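Local coordinates for protein superoxide dismutase [Fe] (Methanothermobacter thermautotrophicus, PDB 1MA1) that destroys superoxide radicals, converting them to hydrogen peroxide and oxygen at one iron ion per subunit, at residues 44-47 against 48-51; 52-55 against 56-59; 63-66 against 67-71. One frame throughout, in Å; residues are numbered along the deposited sequence.

Overall arrangement
All three contacts are local, each made within one of the two long helices of the N-terminal alpha-hairpin. Contacts 1 and 2 adjoin on helix 27-57, and contact 2 includes that helix's end. Contact 3 opens helix 64-86, which follows in the chain. Between centres, contact 1 is about 12 Å from contact 2 and about 11 Å from contact 3, and contacts 2 and 3 are about 15 Å apart. Leu48 CD2 of contact 1 packs against Ala67 O of contact 3 at 3.2 Å, and Leu52 CD2 of contact 2 reaches Ala67 CB at 4.0 Å. Contact 1 lies nearest the active site, Gly44 lying about 14 Å from the iron; contacts 2 and 3 lie away from it.

Contact 1 (44-47 against 48-51); sequences GANA and LLRK
Arg50 folds back over the turn of helix that carries Asn46 and Ala47, and this return is the main side-chain feature joining 44-47 to 48-51.

The hydrogen bonds across the two segments are those of the backbone, in the i to i+4 pattern. Leu48 N donates to Gly44 O at 3.2 Å, Leu49 N to Ala45 O at 3.0 Å, Arg50 N to Asn46 O at 3.0 Å and Lys51 N to Ala47 O at 3.0 Å. The third is the straightest, with 167° at the hydrogen. Leu48 N also makes a weak second bond to Ala45 O.

The guanidinium makes the polar side-chain contact. Asn46 O sits 3.7 Å above the plane of the Arg50 guanidinium, over its centre, so the group presents a face to this carbonyl and no N-H. The partial negative charge of the carbonyl thus faces the cation, which is probably mildly favourable. Arg50 CG is anti to the carbonyl carbon (chi1 -75°), and a bend at chi3 (-62°) turns the end of the chain backward. NH2 of Arg50 then comes within 3.4 Å of Ala47 CA, while NH1 approaches Asn46 CB.

Van der Waals contact links Leu49 to the preceding turn. Its side chain crosses that of Asn46 at an angle, Leu49 CD1 standing 4.1 Å from Asn46 OD1. That amide oxygen is taken by Tyr9 N, while Leu49 extends to Phe145 of the second subunit.

Leu48 leads off on another side of the helix to Glu70 and Leu71, and Ala45 touches His74 and Val75. Ala45 and Leu48 thereby face helix 64-86, the second helix of the alpha-hairpin domain of the iron/manganese superoxide dismutases.

Contact 2 (52-55 against 56-59); sequences LDEA and RESD
Arg56 lays one face of its guanidinium over the side chain of Leu52, one turn earlier in the helix: Leu52 CB stands 4.0 Å above the plane, over its centre. At the far end Leu52 CD1 meets Arg56 NH2 at 3.8 Å. The two side chains approach at a slant, and Arg56, with CG anti to the carbonyl carbon (chi1 -77°) and an extended chain as far as NE, runs back along the helix to reach this position.

Asp53 approaches the same guanidinium at a tilt; its OD1 is 4.2 Å from Arg56 NH1, too far for a salt bridge. Both charges are instead matched across a subunit interface: Asp53 OD2 pairs with Arg143 and Arg56 NH2 with Glu119, both of the second subunit.

Towards the helix end, Ser58 N donates to Glu54 O at 3.0 Å with 159° at the hydrogen, and Ser58 OG turns to Thr60 OG1. Asp59, with its positive phi of 45°, then takes the chain out of the helix. It is the C-prime residue of a Schellman motif, Thr60 N pairing with Ala55 O and Asp59 N weakly with Arg56 O, that closes helix 27-57.

Contact 3 (63-66 against 67-71); sequences DIKA and ALKEL
Asp63 and Ala67 join the two segments at the first turn of helix 64-86, Ala67 N donating to Asp63 O at 3.0 Å in the carbonyl plane. Three further i to i+4 bonds follow: Leu68 N to Ile64 O at 2.8 Å, Lys69 N to Lys65 O at 3.1 Å and Glu70 N to Ala66 O at 3.0 Å. Asp63 is the N-cap. Its OD2 accepts from Ala66 N at 3.1 Å with 177° at the hydrogen, though the N-H arrives from well above the carboxylate plane (63° out of it), and this carboxylate satisfies a first-turn amide that has no preceding helical carbonyl to meet.

Among the side chains, Ile64 and Leu68 make the apolar pair, their CD1 methyls 4.4 Å apart. They continue into the subunit interface, Ile64 against Glu119 and Leu68 against Ile146 of the second subunit. Exchanging Leu68 for an alanine would probably leave Ile64 CD1 without its methyl neighbour and open a gap against Ile146 of the second subunit.

Lys65 and Lys69 lie alongside one another, pointing the same way. Lys65 CG touches Lys69 CE at 4.1 Å, but the bend of Lys65 at chi3 (63°) turns its end away from the extended Lys69, and the two ammonium groups stand 5.8 Å apart, NZ to NZ. Each has a carboxylate on the second subunit: Glu128 for Lys65 and Glu150 for Lys69, which also has a weak, long pairing with Glu128. Lys65 NZ bridges besides to Glu70 of the third subunit, and Glu70 OE2 returns the pairing to Lys65 of that subunit.

The salt bridges and the packing of Leu68 on Ile146 are consistent with this helix start taking part in holding the tetramer together.

Contact 1 (44-47 against 48-51)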
ATOM      1  N   GLY A  44      -5.464  19.568   5.253  1.00 21.29           N
ATOM      2  CA  GLY A  44      -5.302  18.713   4.086  1.00 20.20           C
ATOM      3  C   GLY A  44      -6.645  18.419   3.453  1.00 19.99           C
ATOM      4  O   GLY A  44      -6.859  18.657   2.260  1.00 18.59           O
ATOM      5  N   ALA A  45      -7.559  17.913   4.273  1.00 19.38           N
ATOM      6  CA  ALA A  45      -8.867  17.513   3.809  1.00 17.66           C
ATOM      7  C   ALA A  45      -9.619  18.715   3.244  1.00 19.36           C
ATOM      8  O   ALA A  45     -10.295  18.601   2.218  1.00 19.12           O
ATOM      9  CB  ALA A  45      -9.652  16.882   4.959  1.00 17.38           C
ATOM     10  N   ASN A  46      -9.507  19.871   3.901  1.00 18.80           N
ATOM     11  CA  ASN A  46     -10.235  21.047   3.434  1.00 18.99           C
ATOM     12  C   ASN A  46      -9.687  21.580   2.102  1.00 19.11           C
ATOM     13  O   ASN A  46     -10.453  21.955   1.212  1.00 20.38           O
ATOM     14  CB  ASN A  46     -10.206  22.161   4.482  1.00 18.65           C
ATOM     15  CG  ASN A  46     -11.171  21.912   5.641  1.00 21.32           C
ATOM     16  OD1 ASN A  46     -12.219  21.266   5.486  1.00 21.14           O
ATOM     17  ND2 ASN A  46     -10.833  22.450   6.804  1.00 16.79           N
ATOM     18  N   ALA A  47      -8.367  21.612   1.961  1.00 17.95           N
ATOM     19  CA  ALA A  47      -7.773  22.110   0.731  1.00 17.43           C
ATOM     20  C   ALA A  47      -8.311  21.295  -0.406  1.00 18.90           C
ATOM     21  O   ALA A  47      -8.583  21.810  -1.484  1.00 21.75           O
ATOM     22  CB  ALA A  47      -6.278  21.990   0.769  1.00 16.77           C
ATOM     23  N   LEU A  48      -8.471  20.006  -0.159  1.00 20.74           N
ATOM     24  CA  LEU A  48      -8.828  19.069  -1.206  1.00 20.41           C
ATOM     25  C   LEU A  48     -10.302  19.223  -1.537  1.00 21.70           C
ATOM     26  O   LEU A  48     -10.698  19.188  -2.703  1.00 22.52           O
ATOM     27  CB  LEU A  48      -8.529  17.654  -0.740  1.00 19.71           C
ATOM     28  CG  LEU A  48      -8.738  16.549  -1.753  1.00 21.52           C
ATOM     29  CD1 LEU A  48      -7.933  16.819  -3.008  1.00 20.77           C
ATOM     30  CD2 LEU A  48      -8.305  15.262  -1.120  1.00 24.47           C
ATOM     31  N   LEU A  49     -11.120  19.403  -0.506  1.00 21.69           N
ATOM     32  CA  LEU A  49     -12.527  19.647  -0.727  1.00 22.40           C
ATOM     33  C   LEU A  49     -12.707  20.870  -1.607  1.00 24.53           C
ATOM     34  O   LEU A  49     -13.485  20.848  -2.550  1.00 27.16           O
ATOM     35  CB  LEU A  49     -13.266  19.842   0.596  1.00 20.95           C
ATOM     36  CG  LEU A  49     -13.429  18.591   1.470  1.00 18.86           C
ATOM     37  CD1 LEU A  49     -14.189  18.931   2.737  1.00 18.38           C
ATOM     38  CD2 LEU A  49     -14.171  17.534   0.698  1.00 16.70           C
ATOM     39  N   ARG A  50     -11.979  21.939  -1.322  1.00 25.60           N
ATOM     40  CA  ARG A  50     -12.107  23.142  -2.127  1.00 27.58           C
ATOM     41  C   ARG A  50     -11.657  22.903  -3.572  1.00 29.05           C
ATOM     42  O   ARG A  50     -12.287  23.381  -4.528  1.00 31.91           O
ATOM     43  CB  ARG A  50     -11.299  24.279  -1.511  1.00 26.75           C
ATOM     44  CG  ARG A  50     -11.932  24.878  -0.272  1.00 28.94           C
ATOM     45  CD  ARG A  50     -11.216  26.161   0.135  1.00 33.08           C
ATOM     46  NE  ARG A  50      -9.812  25.913   0.467  1.00 34.64           N
ATOM     47  CZ  ARG A  50      -9.390  25.524   1.667  1.00 34.56           C
ATOM     48  NH1 ARG A  50     -10.277  25.358   2.656  1.00 32.86           N
ATOM     49  NH2 ARG A  50      -8.098  25.273   1.861  1.00 31.20           N
ATOM     50  N   LYS A  51     -10.570  22.160  -3.727  1.00 28.07           N
ATOM     51  CA  LYS A  51     -10.087  21.791  -5.043  1.00 28.15           C
ATOM     52  C   LYS A  51     -11.179  21.084  -5.865  1.00 28.52           C
ATOM     53  O   LYS A  51     -11.413  21.429  -7.023  1.00 27.74           O
ATOM     54  CB  LYS A  51      -8.869  20.893  -4.888  1.00 27.54           C
ATOM     55  CG  LYS A  51      -8.251  20.434  -6.184  1.00 32.11           C
ATOM     56  CD  LYS A  51      -7.185  19.359  -5.914  1.00 35.47           C
ATOM     57  CE  LYS A  51      -6.481  18.887  -7.191  1.00 39.05           C
ATOM     58  NZ  LYS A  51      -5.646  19.954  -7.851  1.00 40.77           N
TER

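Contact 2 (52-55 against 56-59)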
ATOM      1  N   LEU A  52     -11.847  20.106  -5.258  1.00 26.98           N
ATOM      2  CA  LEU A  52     -12.880  19.363  -5.949  1.00 26.67           C
ATOM      3  C   LEU A  52     -14.107  20.227  -6.210  1.00 28.50           C
ATOM      4  O   LEU A  52     -14.744  20.093  -7.251  1.00 27.93           O
ATOM      5  CB  LEU A  52     -13.287  18.119  -5.152  1.00 23.21           C
ATOM      6  CG  LEU A  52     -12.268  16.971  -5.038  1.00 23.84           C
ATOM      7  CD1 LEU A  52     -12.915  15.847  -4.277  1.00 19.98           C
ATOM      8  CD2 LEU A  52     -11.802  16.471  -6.392  1.00 19.48           C
ATOM      9  N   ASP A  53     -14.437  21.110  -5.268  1.00 31.04           N
ATOM     10  CA  ASP A  53     -15.536  22.058  -5.454  1.00 33.28           C
ATOM     11  C   ASP A  53     -15.279  22.975  -6.630  1.00 34.00           C
ATOM     12  O   ASP A  53     -16.150  23.182  -7.474  1.00 33.64           O
ATOM     13  CB  ASP A  53     -15.739  22.919  -4.211  1.00 34.57           C
ATOM     14  CG  ASP A  53     -16.424  22.172  -3.084  1.00 38.13           C
ATOM     15  OD1 ASP A  53     -17.281  21.289  -3.382  1.00 40.14           O
ATOM     16  OD2 ASP A  53     -16.117  22.496  -1.905  1.00 37.82           O
ATOM     17  N   GLU A  54     -14.075  23.529  -6.678  1.00 34.58           N
ATOM     18  CA  GLU A  54     -13.693  24.387  -7.780  1.00 36.48           C
ATOM     19  C   GLU A  54     -13.837  23.682  -9.127  1.00 34.87           C
ATOM     20  O   GLU A  54     -14.364  24.247 -10.078  1.00 35.83           O
ATOM     21  CB  GLU A  54     -12.258  24.870  -7.589  1.00 40.52           C
ATOM     22  CG  GLU A  54     -12.145  26.363  -7.345  1.00 48.09           C
ATOM     23  CD  GLU A  54     -10.742  26.786  -6.936  1.00 53.61           C
ATOM     24  OE1 GLU A  54     -10.267  26.323  -5.862  1.00 54.53           O
ATOM     25  OE2 GLU A  54     -10.119  27.581  -7.690  1.00 55.59           O
ATOM     26  N   ALA A  55     -13.373  22.448  -9.220  1.00 32.85           N
ATOM     27  CA  ALA A  55     -13.397  21.755 -10.496  1.00 32.58           C
ATOM     28  C   ALA A  55     -14.846  21.544 -10.931  1.00 32.87           C
ATOM     29  O   ALA A  55     -15.163  21.571 -12.124  1.00 31.92           O
ATOM     30  CB  ALA A  55     -12.675  20.422 -10.383  1.00 30.44           C
ATOM     31  N   ARG A  56     -15.724  21.340  -9.952  1.00 32.54           N
ATOM     32  CA  ARG A  56     -17.127  21.103 -10.229  1.00 33.48           C
ATOM     33  C   ARG A  56     -17.847  22.369 -10.669  1.00 34.12           C
ATOM     34  O   ARG A  56     -18.693  22.323 -11.565  1.00 33.67           O
ATOM     35  CB  ARG A  56     -17.801  20.505  -8.995  1.00 33.37           C
ATOM     36  CG  ARG A  56     -17.474  19.022  -8.820  1.00 36.90           C
ATOM     37  CD  ARG A  56     -17.751  18.540  -7.403  1.00 36.14           C
ATOM     38  NE  ARG A  56     -17.120  17.240  -7.154  1.00 37.39           N
ATOM     39  CZ  ARG A  56     -16.976  16.697  -5.946  1.00 36.78           C
ATOM     40  NH1 ARG A  56     -17.420  17.350  -4.879  1.00 35.28           N
ATOM     41  NH2 ARG A  56     -16.397  15.505  -5.804  1.00 35.40           N
ATOM     42  N   GLU A  57     -17.510  23.493 -10.045  1.00 33.51           N
ATOM     43  CA  GLU A  57     -18.129  24.766 -10.397  1.00 32.88           C
ATOM     44  C   GLU A  57     -17.665  25.235 -11.780  1.00 32.89           C
ATOM     45  O   GLU A  57     -18.436  25.823 -12.536  1.00 31.86           O
ATOM     46  CB  GLU A  57     -17.805  25.820  -9.331  1.00 32.50           C
ATOM     47  CG  GLU A  57     -18.058  25.318  -7.910  1.00 34.06           C
ATOM     48  CD  GLU A  57     -17.557  26.259  -6.824  1.00 33.50           C
ATOM     49  OE1 GLU A  57     -16.506  26.910  -7.017  1.00 32.63           O
ATOM     50  OE2 GLU A  57     -18.209  26.328  -5.768  1.00 33.34           O
ATOM     51  N   SER A  58     -16.414  24.960 -12.123  1.00 32.16           N
ATOM     52  CA  SER A  58     -15.917  25.336 -13.433  1.00 31.72           C
ATOM     53  C   SER A  58     -16.063  24.176 -14.409  1.00 31.58           C
ATOM     54  O   SER A  58     -15.583  24.243 -15.536  1.00 32.88           O
ATOM     55  CB  SER A  58     -14.449  25.760 -13.334  1.00 31.13           C
ATOM     56  OG  SER A  58     -13.610  24.678 -12.997  1.00 30.92           O
ATOM     57  N   ASP A  59     -16.731  23.118 -13.961  1.00 31.31           N
ATOM     58  CA  ASP A  59     -16.945  21.908 -14.756  1.00 31.62           C
ATOM     59  C   ASP A  59     -15.693  21.428 -15.489  1.00 30.42           C
ATOM     60  O   ASP A  59     -15.750  21.042 -16.646  1.00 27.83           O
ATOM     61  CB  ASP A  59     -18.079  22.142 -15.756  1.00 32.23           C
ATOM     62  CG  ASP A  59     -18.456  20.885 -16.534  1.00 34.88           C
ATOM     63  OD1 ASP A  59     -18.587  19.801 -15.910  1.00 36.76           O
ATOM     64  OD2 ASP A  59     -18.641  20.987 -17.770  1.00 35.09           O
TER

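Contact 3 (63-66 against 67-71)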
ATOM      1  N   ASP A  63      -7.561  15.144 -11.664  1.00 26.67           N
ATOM      2  CA  ASP A  63      -7.019  13.823 -11.410  1.00 25.74           C
ATOM      3  C   ASP A  63      -7.656  13.182 -10.166  1.00 25.72           C
ATOM      4  O   ASP A  63      -7.176  13.375  -9.053  1.00 23.53           O
ATOM      5  CB  ASP A  63      -5.505  13.911 -11.238  1.00 26.40           C
ATOM      6  CG  ASP A  63      -4.869  12.549 -10.983  1.00 29.40           C
ATOM      7  OD1 ASP A  63      -3.624  12.480 -10.908  1.00 29.54           O
ATOM      8  OD2 ASP A  63      -5.610  11.545 -10.855  1.00 29.31           O
ATOM      9  N   ILE A  64      -8.739  12.427 -10.348  1.00 24.76           N
ATOM     10  CA  ILE A  64      -9.513  12.028  -9.188  1.00 26.58           C
ATOM     11  C   ILE A  64      -8.882  10.845  -8.471  1.00 26.92           C
ATOM     12  O   ILE A  64      -9.128  10.640  -7.271  1.00 30.03           O
ATOM     13  CB  ILE A  64     -10.968  11.629  -9.510  1.00 27.78           C
ATOM     14  CG1 ILE A  64     -10.981  10.319 -10.259  1.00 27.73           C
ATOM     15  CG2 ILE A  64     -11.676  12.703 -10.325  1.00 30.00           C
ATOM     16  CD1 ILE A  64     -12.320   9.693 -10.199  1.00 31.08           C
ATOM     17  N   LYS A  65      -8.079  10.067  -9.192  1.00 25.33           N
ATOM     18  CA  LYS A  65      -7.295   9.020  -8.567  1.00 22.58           C
ATOM     19  C   LYS A  65      -6.417   9.631  -7.493  1.00 22.70           C
ATOM     20  O   LYS A  65      -6.469   9.224  -6.327  1.00 23.88           O
ATOM     21  CB  LYS A  65      -6.431   8.295  -9.610  1.00 23.92           C
ATOM     22  CG  LYS A  65      -5.547   7.186  -9.001  1.00 25.09           C
ATOM     23  CD  LYS A  65      -4.766   6.379 -10.035  1.00 18.74           C
ATOM     24  CE  LYS A  65      -3.786   7.273 -10.764  1.00 20.96           C
ATOM     25  NZ  LYS A  65      -2.864   6.521 -11.655  1.00 18.23           N
ATOM     26  N   ALA A  66      -5.612  10.615  -7.882  1.00 21.06           N
ATOM     27  CA  ALA A  66      -4.756  11.299  -6.928  1.00 19.78           C
ATOM     28  C   ALA A  66      -5.594  11.951  -5.825  1.00 19.87           C
ATOM     29  O   ALA A  66      -5.273  11.837  -4.632  1.00 23.08           O
ATOM     30  CB  ALA A  66      -3.921  12.341  -7.636  1.00 18.12           C
ATOM     31  N   ALA A  67      -6.656  12.633  -6.226  1.00 16.92           N
ATOM     32  CA  ALA A  67      -7.495  13.363  -5.283  1.00 17.58           C
ATOM     33  C   ALA A  67      -8.079  12.434  -4.206  1.00 17.94           C
ATOM     34  O   ALA A  67      -8.001  12.729  -3.008  1.00 16.96           O
ATOM     35  CB  ALA A  67      -8.628  14.061  -6.015  1.00 11.72           C
ATOM     36  N   LEU A  68      -8.667  11.322  -4.635  1.00 16.56           N
ATOM     37  CA  LEU A  68      -9.354  10.448  -3.699  1.00 15.39           C
ATOM     38  C   LEU A  68      -8.364   9.690  -2.813  1.00 16.32           C
ATOM     39  O   LEU A  68      -8.657   9.404  -1.655  1.00 17.12           O
ATOM     40  CB  LEU A  68     -10.250   9.471  -4.455  1.00 11.12           C
ATOM     41  CG  LEU A  68     -11.295  10.130  -5.342  1.00 10.50           C
ATOM     42  CD1 LEU A  68     -12.242   9.085  -5.863  1.00 15.76           C
ATOM     43  CD2 LEU A  68     -12.090  11.133  -4.560  1.00 12.85           C
ATOM     44  N   LYS A  69      -7.187   9.371  -3.347  1.00 16.99           N
ATOM     45  CA  LYS A  69      -6.152   8.761  -2.513  1.00 18.40           C
ATOM     46  C   LYS A  69      -5.751   9.708  -1.401  1.00 17.93           C
ATOM     47  O   LYS A  69      -5.668   9.318  -0.241  1.00 18.49           O
ATOM     48  CB  LYS A  69      -4.914   8.389  -3.324  1.00 16.51           C
ATOM     49  CG  LYS A  69      -5.103   7.179  -4.219  1.00 21.12           C
ATOM     50  CD  LYS A  69      -3.809   6.785  -4.904  1.00 18.35           C
ATOM     51  CE  LYS A  69      -3.970   5.461  -5.629  1.00 22.09           C
ATOM     52  NZ  LYS A  69      -2.669   4.862  -6.076  1.00 23.70           N
ATOM     53  N   GLU A  70      -5.513  10.959  -1.762  1.00 17.32           N
ATOM     54  CA  GLU A  70      -5.154  11.964  -0.781  1.00 18.44           C
ATOM     55  C   GLU A  70      -6.303  12.216   0.199  1.00 17.54           C
ATOM     56  O   GLU A  70      -6.082  12.372   1.401  1.00 18.39           O
ATOM     57  CB  GLU A  70      -4.789  13.272  -1.478  1.00 18.94           C
ATOM     58  CG  GLU A  70      -4.155  14.249  -0.550  1.00 21.55           C
ATOM     59  CD  GLU A  70      -3.638  15.449  -1.273  1.00 24.36           C
ATOM     60  OE1 GLU A  70      -4.265  16.528  -1.133  1.00 26.70           O
ATOM     61  OE2 GLU A  70      -2.620  15.301  -1.985  1.00 22.20           O
ATOM     62  N   LEU A  71      -7.524  12.261  -0.314  1.00 14.58           N
ATOM     63  CA  LEU A  71      -8.673  12.551   0.513  1.00 14.44           C
ATOM     64  C   LEU A  71      -8.807  11.477   1.577  1.00 14.99           C
ATOM     65  O   LEU A  71      -9.086  11.768   2.745  1.00 15.30           O
ATOM     66  CB  LEU A  71      -9.955  12.590  -0.319  1.00 15.80           C
ATOM     67  CG  LEU A  71     -11.210  12.977   0.475  1.00 17.12           C
ATOM     68  CD1 LEU A  71     -11.121  14.433   0.928  1.00 12.36           C
ATOM     69  CD2 LEU A  71     -12.459  12.743  -0.383  1.00 14.97           C
TER